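Local coordinates for B-agarase (Agarivorans gilvus, PDB 5Z6P), which probably hydrolyses beta-galactosidic linkages of agarose, as a beta-agarase of glycoside hydrolase family 50, at residues Q403-A408 / I739-Y744; A415-V420 / P439-N444. All blocks are in the same frame, centred on the assembly; numbering follows the deposited sequence.

In the fold
Following the chain from the N terminus, helix 397-406 comes first and supplies one side of interaction 1; helix 413-428, next in sequence, supplies one side of interaction 2. Interaction 2 closes a short loop: 18 residues separate its segments, and the chain returns at 439-444, ahead of strand 449-453. Interaction 1 closes a loop of 330 residues, when the chain between strand 709-714 and helix 745-762 comes back to helix 397-406, so the shorter closure lies wholly within the longer one. The centres of interactions 1 and 2 are about 15 Å apart. The consecutive helices join them directly, Y406 packing on K416, W417 and V420, with Y406 OH 3.5 Å from V420 CG1.

Interaction 1 of 2, residues Q403-A408 / I739-Y744; sequences QRKYGA and ISDVPY
K405 meets D741 in a salt bridge, with NZ 3.0 Å from D741 OD2. The ammonium reaches this oxygen from above the carboxylate plane, 37° out of it, and the two side chains cross at about a right angle. A bend at chi3 (48°) interrupts the otherwise extended lysine chain and turns its end across the aspartate. NZ also makes a weak hydrogen bond to D741 O (3.4 Å), which leaves the carboxylate as its main partner in this loop; a water bridging the same two atoms is doubtful, because its leg to the lysine is too short. The other carboxylate oxygen, OD1, forms a salt bridge with R424 and accepts a hydrogen bond from Y398, so a buried aspartate has two basic partners that would be expected to stabilise its negative charge.

In the fold, this pairing joins the last turn of helix 397-406 to the irregular loop leading into helix 745-762, for which Y744 is the N-cap residue. Both helices probably belong to the (beta/alpha)8-barrel catalytic domain expected of a family 50 glycoside hydrolase.

The remaining contacts across the interface are looser packing. K405 CD passes 4.0 Å from S740 O, while Y406 OH lies 4.0 Å from D741 OD2, with the ring and carboxylate planes 80° apart. Within helix 397-406 itself, K405 CB sits over the centre of the Y406 ring, 4.0 Å above its plane.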
ATOM      1  N   GLN A 403      16.334 -11.695  19.738  1.00 21.12           N
ATOM      2  CA  GLN A 403      16.989 -12.072  20.983  1.00 19.15           C
ATOM      3  C   GLN A 403      17.515 -13.517  20.916  1.00 20.27           C
ATOM      4  O   GLN A 403      18.640 -13.786  21.330  1.00 22.08           O
ATOM      5  CB  GLN A 403      16.043 -11.900  22.174  1.00 18.70           C
ATOM      6  CG  GLN A 403      16.720 -12.187  23.499  1.00 20.42           C
ATOM      7  CD  GLN A 403      15.902 -11.766  24.691  1.00 21.82           C
ATOM      8  OE1 GLN A 403      14.818 -11.207  24.551  1.00 22.32           O
ATOM      9  NE2 GLN A 403      16.421 -12.036  25.881  1.00 21.41           N
ATOM     10  N   ARG A 404      16.703 -14.420  20.377  1.00 17.50           N
ATOM     11  CA  ARG A 404      17.121 -15.796  20.127  1.00 21.89           C
ATOM     12  C   ARG A 404      18.382 -15.853  19.277  1.00 22.80           C
ATOM     13  O   ARG A 404      19.294 -16.623  19.560  1.00 19.48           O
ATOM     14  CB  ARG A 404      16.010 -16.585  19.433  1.00 19.06           C
ATOM     15  CG  ARG A 404      14.819 -16.920  20.327  1.00 24.74           C
ATOM     16  CD  ARG A 404      13.753 -17.613  19.520  1.00 21.18           C
ATOM     17  NE  ARG A 404      12.745 -18.229  20.360  1.00 20.04           N
ATOM     18  CZ  ARG A 404      11.437 -18.103  20.170  1.00 19.86           C
ATOM     19  NH1 ARG A 404      10.973 -17.361  19.173  1.00 18.37           N
ATOM     20  NH2 ARG A 404      10.588 -18.710  20.987  1.00 19.05           N
ATOM     21  N   LYS A 405      18.430 -15.019  18.244  1.00 19.74           N
ATOM     22  CA  LYS A 405      19.542 -15.044  17.295  1.00 22.83           C
ATOM     23  C   LYS A 405      20.829 -14.433  17.829  1.00 22.40           C
ATOM     24  O   LYS A 405      21.915 -14.944  17.576  1.00 23.48           O
ATOM     25  CB  LYS A 405      19.162 -14.314  16.005  1.00 22.14           C
ATOM     26  CG  LYS A 405      18.226 -15.085  15.097  1.00 22.42           C
ATOM     27  CD  LYS A 405      17.938 -14.320  13.816  1.00 22.16           C
ATOM     28  CE  LYS A 405      19.215 -13.795  13.183  1.00 17.71           C
ATOM     29  NZ  LYS A 405      19.008 -13.514  11.733  1.00 22.26           N
ATOM     30  N   TYR A 406      20.696 -13.329  18.554  1.00 22.49           N
ATOM     31  CA  TYR A 406      21.830 -12.469  18.844  1.00 20.34           C
ATOM     32  C   TYR A 406      22.064 -12.179  20.327  1.00 21.65           C
ATOM     33  O   TYR A 406      23.039 -11.521  20.677  1.00 22.10           O
ATOM     34  CB  TYR A 406      21.659 -11.111  18.150  1.00 19.82           C
ATOM     35  CG  TYR A 406      21.619 -11.092  16.643  1.00 20.97           C
ATOM     36  CD1 TYR A 406      22.495 -11.852  15.872  1.00 20.64           C
ATOM     37  CD2 TYR A 406      20.715 -10.272  15.987  1.00 19.83           C
ATOM     38  CE1 TYR A 406      22.445 -11.808  14.500  1.00 17.48           C
ATOM     39  CE2 TYR A 406      20.663 -10.220  14.621  1.00 19.94           C
ATOM     40  CZ  TYR A 406      21.520 -10.982  13.880  1.00 19.70           C
ATOM     41  OH  TYR A 406      21.429 -10.899  12.523  1.00 19.57           O
ATOM     42  N   GLY A 407      21.160 -12.614  21.193  1.00 22.48           N
ATOM     43  CA  GLY A 407      21.171 -12.129  22.563  1.00 23.69           C
ATOM     44  C   GLY A 407      21.716 -13.076  23.612  1.00 28.81           C
ATOM     45  O   GLY A 407      21.480 -12.885  24.802  1.00 28.71           O
ATOM     46  N   ALA A 408      22.438 -14.100  23.178  1.00 30.53           N
ATOM     47  CA  ALA A 408      23.052 -15.035  24.112  1.00 32.12           C
ATOM     48  C   ALA A 408      23.996 -14.304  25.068  1.00 34.74           C
ATOM     49  O   ALA A 408      24.754 -13.427  24.649  1.00 36.34           O
ATOM     50  CB  ALA A 408      23.791 -16.115  23.359  1.00 28.92           C
ATOM     51  N   ILE A 739       9.503 -13.487   9.566  1.00 12.81           N
ATOM     52  CA  ILE A 739       9.295 -13.102  10.954  1.00 14.71           C
ATOM     53  C   ILE A 739      10.395 -13.707  11.841  1.00 18.36           C
ATOM     54  O   ILE A 739      10.598 -13.271  12.976  1.00 17.99           O
ATOM     55  CB  ILE A 739       7.885 -13.527  11.444  1.00 15.50           C
ATOM     56  CG1 ILE A 739       7.470 -12.729  12.686  1.00 15.74           C
ATOM     57  CG2 ILE A 739       7.803 -15.036  11.662  1.00 16.52           C
ATOM     58  CD1 ILE A 739       7.222 -11.304  12.406  1.00 16.35           C
ATOM     59  N   SER A 740      11.122 -14.690  11.315  1.00 15.39           N
ATOM     60  CA  SER A 740      12.299 -15.190  12.011  1.00 18.79           C
ATOM     61  C   SER A 740      13.580 -14.549  11.504  1.00 18.50           C
ATOM     62  O   SER A 740      14.651 -15.097  11.700  1.00 20.02           O
ATOM     63  CB  SER A 740      12.401 -16.720  11.910  1.00 16.79           C
ATOM     64  OG  SER A 740      12.083 -17.191  10.624  1.00 21.07           O
ATOM     65  N   ASP A 741      13.457 -13.368  10.893  1.00 15.69           N
ATOM     66  CA  ASP A 741      14.591 -12.596  10.400  1.00 16.66           C
ATOM     67  C   ASP A 741      15.434 -13.384   9.399  1.00 14.18           C
ATOM     68  O   ASP A 741      16.657 -13.234   9.354  1.00 16.71           O
ATOM     69  CB  ASP A 741      15.479 -12.102  11.563  1.00 16.05           C
ATOM     70  CG  ASP A 741      16.376 -10.926  11.165  1.00 18.45           C
ATOM     71  OD1 ASP A 741      15.901 -10.075  10.382  1.00 15.52           O
ATOM     72  OD2 ASP A 741      17.551 -10.852  11.621  1.00 16.03           O
ATOM     73  N   VAL A 742      14.789 -14.228   8.604  1.00 14.41           N
ATOM     74  CA  VAL A 742      15.506 -14.887   7.524  1.00 16.14           C
ATOM     75  C   VAL A 742      15.180 -14.239   6.172  1.00 15.59           C
ATOM     76  O   VAL A 742      14.039 -14.263   5.737  1.00 17.16           O
ATOM     77  CB  VAL A 742      15.185 -16.393   7.436  1.00 16.63           C
ATOM     78  CG1 VAL A 742      15.954 -17.024   6.285  1.00 16.51           C
ATOM     79  CG2 VAL A 742      15.511 -17.095   8.737  1.00 17.66           C
ATOM     80  N   PRO A 743      16.196 -13.691   5.489  1.00 15.47           N
ATOM     81  CA  PRO A 743      15.986 -13.086   4.163  1.00 14.72           C
ATOM     82  C   PRO A 743      15.461 -14.075   3.113  1.00 15.65           C
ATOM     83  O   PRO A 743      16.061 -15.125   2.923  1.00 18.25           O
ATOM     84  CB  PRO A 743      17.379 -12.588   3.785  1.00 15.68           C
ATOM     85  CG  PRO A 743      18.082 -12.402   5.097  1.00 17.29           C
ATOM     86  CD  PRO A 743      17.583 -13.530   5.951  1.00 13.88           C
ATOM     87  N   TYR A 744      14.335 -13.752   2.477  1.00 14.35           N
ATOM     88  CA  TYR A 744      13.829 -14.538   1.365  1.00 14.79           C
ATOM     89  C   TYR A 744      14.838 -14.465   0.218  1.00 18.56           C
ATOM     90  O   TYR A 744      15.170 -13.380  -0.253  1.00 17.77           O
ATOM     91  CB  TYR A 744      12.458 -14.039   0.904  1.00 14.86           C
ATOM     92  CG  TYR A 744      11.298 -14.329   1.851  1.00 15.46           C
ATOM     93  CD1 TYR A 744      10.738 -15.595   1.920  1.00 15.96           C
ATOM     94  CD2 TYR A 744      10.755 -13.331   2.647  1.00 14.19           C
ATOM     95  CE1 TYR A 744       9.675 -15.870   2.758  1.00 15.40           C
ATOM     96  CE2 TYR A 744       9.680 -13.591   3.495  1.00 15.23           C
ATOM     97  CZ  TYR A 744       9.150 -14.868   3.548  1.00 13.53           C
ATOM     98  OH  TYR A 744       8.100 -15.145   4.369  1.00 15.22           O
TER
HETATM   99  O   HOH W   1      18.474 -15.679  10.660  1.00 23.62           O

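Interaction 2 of 2, residues A415-V420 / P439-N444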
ATOM      1  N   ALA A 415      21.422  -3.865  19.033  1.00 21.66           N
ATOM      2  CA  ALA A 415      22.592  -3.248  18.427  1.00 20.94           C
ATOM      3  C   ALA A 415      23.142  -4.144  17.327  1.00 21.89           C
ATOM      4  O   ALA A 415      23.626  -3.675  16.314  1.00 23.55           O
ATOM      5  CB  ALA A 415      23.659  -2.978  19.467  1.00 21.63           C
ATOM      6  N   LYS A 416      23.069  -5.449  17.528  1.00 21.32           N
ATOM      7  CA  LYS A 416      23.576  -6.351  16.512  1.00 21.36           C
ATOM      8  C   LYS A 416      22.642  -6.311  15.312  1.00 18.65           C
ATOM      9  O   LYS A 416      23.086  -6.278  14.173  1.00 19.12           O
ATOM     10  CB  LYS A 416      23.716  -7.770  17.064  1.00 18.67           C
ATOM     11  CG  LYS A 416      24.297  -8.768  16.088  1.00 18.47           C
ATOM     12  CD  LYS A 416      25.742  -8.451  15.729  1.00 18.00           C
ATOM     13  CE  LYS A 416      26.390  -9.644  15.020  1.00 21.33           C
ATOM     14  NZ  LYS A 416      27.803  -9.373  14.655  1.00 30.08           N
ATOM     15  N   TRP A 417      21.344  -6.317  15.581  1.00 19.26           N
ATOM     16  CA  TRP A 417      20.348  -6.228  14.523  1.00 21.27           C
ATOM     17  C   TRP A 417      20.560  -4.985  13.644  1.00 17.82           C
ATOM     18  O   TRP A 417      20.496  -5.064  12.428  1.00 19.03           O
ATOM     19  CB  TRP A 417      18.933  -6.231  15.116  1.00 17.85           C
ATOM     20  CG  TRP A 417      17.861  -5.985  14.097  1.00 17.59           C
ATOM     21  CD1 TRP A 417      17.399  -6.861  13.160  1.00 16.13           C
ATOM     22  CD2 TRP A 417      17.114  -4.784  13.920  1.00 16.55           C
ATOM     23  NE1 TRP A 417      16.413  -6.280  12.410  1.00 16.40           N
ATOM     24  CE2 TRP A 417      16.212  -5.000  12.859  1.00 18.42           C
ATOM     25  CE3 TRP A 417      17.106  -3.547  14.564  1.00 15.48           C
ATOM     26  CZ2 TRP A 417      15.324  -4.026  12.414  1.00 17.21           C
ATOM     27  CZ3 TRP A 417      16.227  -2.568  14.118  1.00 18.23           C
ATOM     28  CH2 TRP A 417      15.352  -2.817  13.049  1.00 15.78           C
ATOM     29  N   ARG A 418      20.825  -3.843  14.271  1.00 21.46           N
ATOM     30  CA  ARG A 418      21.121  -2.623  13.538  1.00 18.95           C
ATOM     31  C   ARG A 418      22.341  -2.780  12.639  1.00 19.89           C
ATOM     32  O   ARG A 418      22.301  -2.388  11.480  1.00 17.40           O
ATOM     33  CB  ARG A 418      21.337  -1.445  14.494  1.00 20.71           C
ATOM     34  CG  ARG A 418      20.062  -0.882  15.070  1.00 19.20           C
ATOM     35  CD  ARG A 418      20.330   0.269  16.031  1.00 20.12           C
ATOM     36  NE  ARG A 418      19.402   0.152  17.142  1.00 27.18           N
ATOM     37  CZ  ARG A 418      19.751  -0.174  18.375  1.00 22.46           C
ATOM     38  NH1 ARG A 418      21.023  -0.363  18.679  1.00 29.14           N
ATOM     39  NH2 ARG A 418      18.825  -0.285  19.301  1.00 27.09           N
ATOM     40  N   ASP A 419      23.422  -3.333  13.182  1.00 20.30           N
ATOM     41  CA  ASP A 419      24.635  -3.542  12.402  1.00 21.35           C
ATOM     42  C   ASP A 419      24.407  -4.480  11.219  1.00 19.79           C
ATOM     43  O   ASP A 419      24.808  -4.182  10.096  1.00 19.99           O
ATOM     44  CB  ASP A 419      25.767  -4.087  13.280  1.00 25.06           C
ATOM     45  CG  ASP A 419      26.383  -3.023  14.170  1.00 25.83           C
ATOM     46  OD1 ASP A 419      26.120  -1.824  13.946  1.00 28.53           O
ATOM     47  OD2 ASP A 419      27.132  -3.388  15.097  1.00 32.86           O
ATOM     48  N   VAL A 420      23.765  -5.612  11.473  1.00 18.22           N
ATOM     49  CA  VAL A 420      23.504  -6.576  10.416  1.00 18.17           C
ATOM     50  C   VAL A 420      22.555  -6.019   9.341  1.00 19.71           C
ATOM     51  O   VAL A 420      22.758  -6.245   8.159  1.00 18.37           O
ATOM     52  CB  VAL A 420      22.940  -7.876  10.993  1.00 20.20           C
ATOM     53  CG1 VAL A 420      22.418  -8.778   9.888  1.00 18.21           C
ATOM     54  CG2 VAL A 420      24.019  -8.575  11.799  1.00 21.45           C
ATOM     55  N   PRO A 439      15.232   6.263  14.171  1.00 19.91           N
ATOM     56  CA  PRO A 439      16.195   7.356  14.296  1.00 18.84           C
ATOM     57  C   PRO A 439      17.519   6.881  14.880  1.00 20.21           C
ATOM     58  O   PRO A 439      18.511   7.587  14.763  1.00 21.77           O
ATOM     59  CB  PRO A 439      15.499   8.337  15.247  1.00 19.05           C
ATOM     60  CG  PRO A 439      14.079   7.962  15.221  1.00 22.16           C
ATOM     61  CD  PRO A 439      14.052   6.486  15.020  1.00 21.01           C
ATOM     62  N   GLU A 440      17.519   5.708  15.509  1.00 21.55           N
ATOM     63  CA  GLU A 440      18.757   5.090  15.939  1.00 19.63           C
ATOM     64  C   GLU A 440      19.709   4.811  14.773  1.00 20.16           C
ATOM     65  O   GLU A 440      20.903   4.655  14.986  1.00 25.35           O
ATOM     66  CB  GLU A 440      18.478   3.789  16.687  1.00 21.23           C
ATOM     67  CG  GLU A 440      18.009   3.967  18.126  1.00 21.57           C
ATOM     68  CD  GLU A 440      16.506   4.136  18.247  1.00 26.03           C
ATOM     69  OE1 GLU A 440      15.808   4.162  17.220  1.00 24.93           O
ATOM     70  OE2 GLU A 440      16.025   4.251  19.381  1.00 33.83           O
ATOM     71  N   PHE A 441      19.185   4.727  13.554  1.00 18.38           N
ATOM     72  CA  PHE A 441      20.013   4.436  12.384  1.00 19.12           C
ATOM     73  C   PHE A 441      20.619   5.698  11.784  1.00 20.05           C
ATOM     74  O   PHE A 441      21.505   5.624  10.932  1.00 20.52           O
ATOM     75  CB  PHE A 441      19.209   3.717  11.289  1.00 18.69           C
ATOM     76  CG  PHE A 441      18.963   2.263  11.549  1.00 17.68           C
ATOM     77  CD1 PHE A 441      19.889   1.307  11.154  1.00 17.39           C
ATOM     78  CD2 PHE A 441      17.796   1.840  12.161  1.00 16.21           C
ATOM     79  CE1 PHE A 441      19.667  -0.040  11.363  1.00 12.81           C
ATOM     80  CE2 PHE A 441      17.567   0.484  12.376  1.00 15.14           C
ATOM     81  CZ  PHE A 441      18.514  -0.446  11.971  1.00 16.76           C
ATOM     82  N   TYR A 442      20.136   6.855  12.230  1.00 21.82           N
ATOM     83  CA  TYR A 442      20.433   8.107  11.549  1.00 20.10           C
ATOM     84  C   TYR A 442      21.894   8.564  11.698  1.00 22.16           C
ATOM     85  O   TYR A 442      22.359   9.366  10.908  1.00 25.26           O
ATOM     86  CB  TYR A 442      19.501   9.219  12.034  1.00 16.30           C
ATOM     87  CG  TYR A 442      18.038   9.105  11.612  1.00 18.44           C
ATOM     88  CD1 TYR A 442      17.587   8.070  10.794  1.00 14.92           C
ATOM     89  CD2 TYR A 442      17.107  10.045  12.047  1.00 16.77           C
ATOM     90  CE1 TYR A 442      16.269   7.974  10.439  1.00 16.95           C
ATOM     91  CE2 TYR A 442      15.789   9.965  11.692  1.00 16.70           C
ATOM     92  CZ  TYR A 442      15.367   8.938  10.888  1.00 19.00           C
ATOM     93  OH  TYR A 442      14.045   8.884  10.546  1.00 20.20           O
ATOM     94  N   ASP A 443      22.621   8.072  12.695  1.00 25.72           N
ATOM     95  CA  ASP A 443      24.046   8.419  12.777  1.00 27.35           C
ATOM     96  C   ASP A 443      24.965   7.282  12.312  1.00 26.51           C
ATOM     97  O   ASP A 443      26.108   7.185  12.759  1.00 32.12           O
ATOM     98  CB  ASP A 443      24.429   8.856  14.205  1.00 26.21           C
ATOM     99  CG  ASP A 443      24.277   7.748  15.240  1.00 32.95           C
ATOM    100  OD1 ASP A 443      24.117   6.563  14.878  1.00 37.62           O
ATOM    101  OD2 ASP A 443      24.332   8.065  16.443  1.00 40.83           O
ATOM    102  N   ASN A 444      24.482   6.440  11.409  1.00 23.35           N
ATOM    103  CA  ASN A 444      25.194   5.203  11.097  1.00 24.63           C
ATOM    104  C   ASN A 444      26.425   5.441  10.229  1.00 27.18           C
ATOM    105  O   ASN A 444      27.393   4.679  10.306  1.00 28.08           O
ATOM    106  CB  ASN A 444      24.258   4.195  10.432  1.00 16.06           C
ATOM    107  CG  ASN A 444      24.042   4.466   8.955  1.00 23.66           C
ATOM    108  OD1 ASN A 444      24.882   4.119   8.120  1.00 27.38           O
ATOM    109  ND2 ASN A 444      22.899   5.066   8.615  1.00 22.29           N
TER
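The outer edge of the F441 ring (CE2, CZ and CE1) meets both W417 and the CB-CG part of R418. It is directed at the six-membered ring of W417 in an offset edge-to-face pair, with planes at 76° and centroids 5.6 Å apart; the closest approach is F441 CE2 to W417 CZ3, 3.8 Å. F441 CZ also touches R418 CG at 3.5 Å, and F441 CE1 comes equally near R418 O, so the phenyl tip packs against the helix backbone too. I308 and L433 also pack on F441. Further along the arginine, R418 NE is 3.8 Å from E440 CB. The charged ends do not meet: R418 NH2 and E440 OE2 stay 5.3 Å apart and form no salt bridge.

The contact sets a short 3-10 segment against helix 413-428 after the chain has doubled back from that helix toward strand 449-453.

In the next shell, the chain makes a type I beta turn from F441 to N444, whose weak N444 N to F441 O bond is backed by N444 ND2, which donates to the same oxygen at 2.8 Å with an N-H...O angle of 161°. W417 NE1 is hydrogen-bonded to Y398 OH.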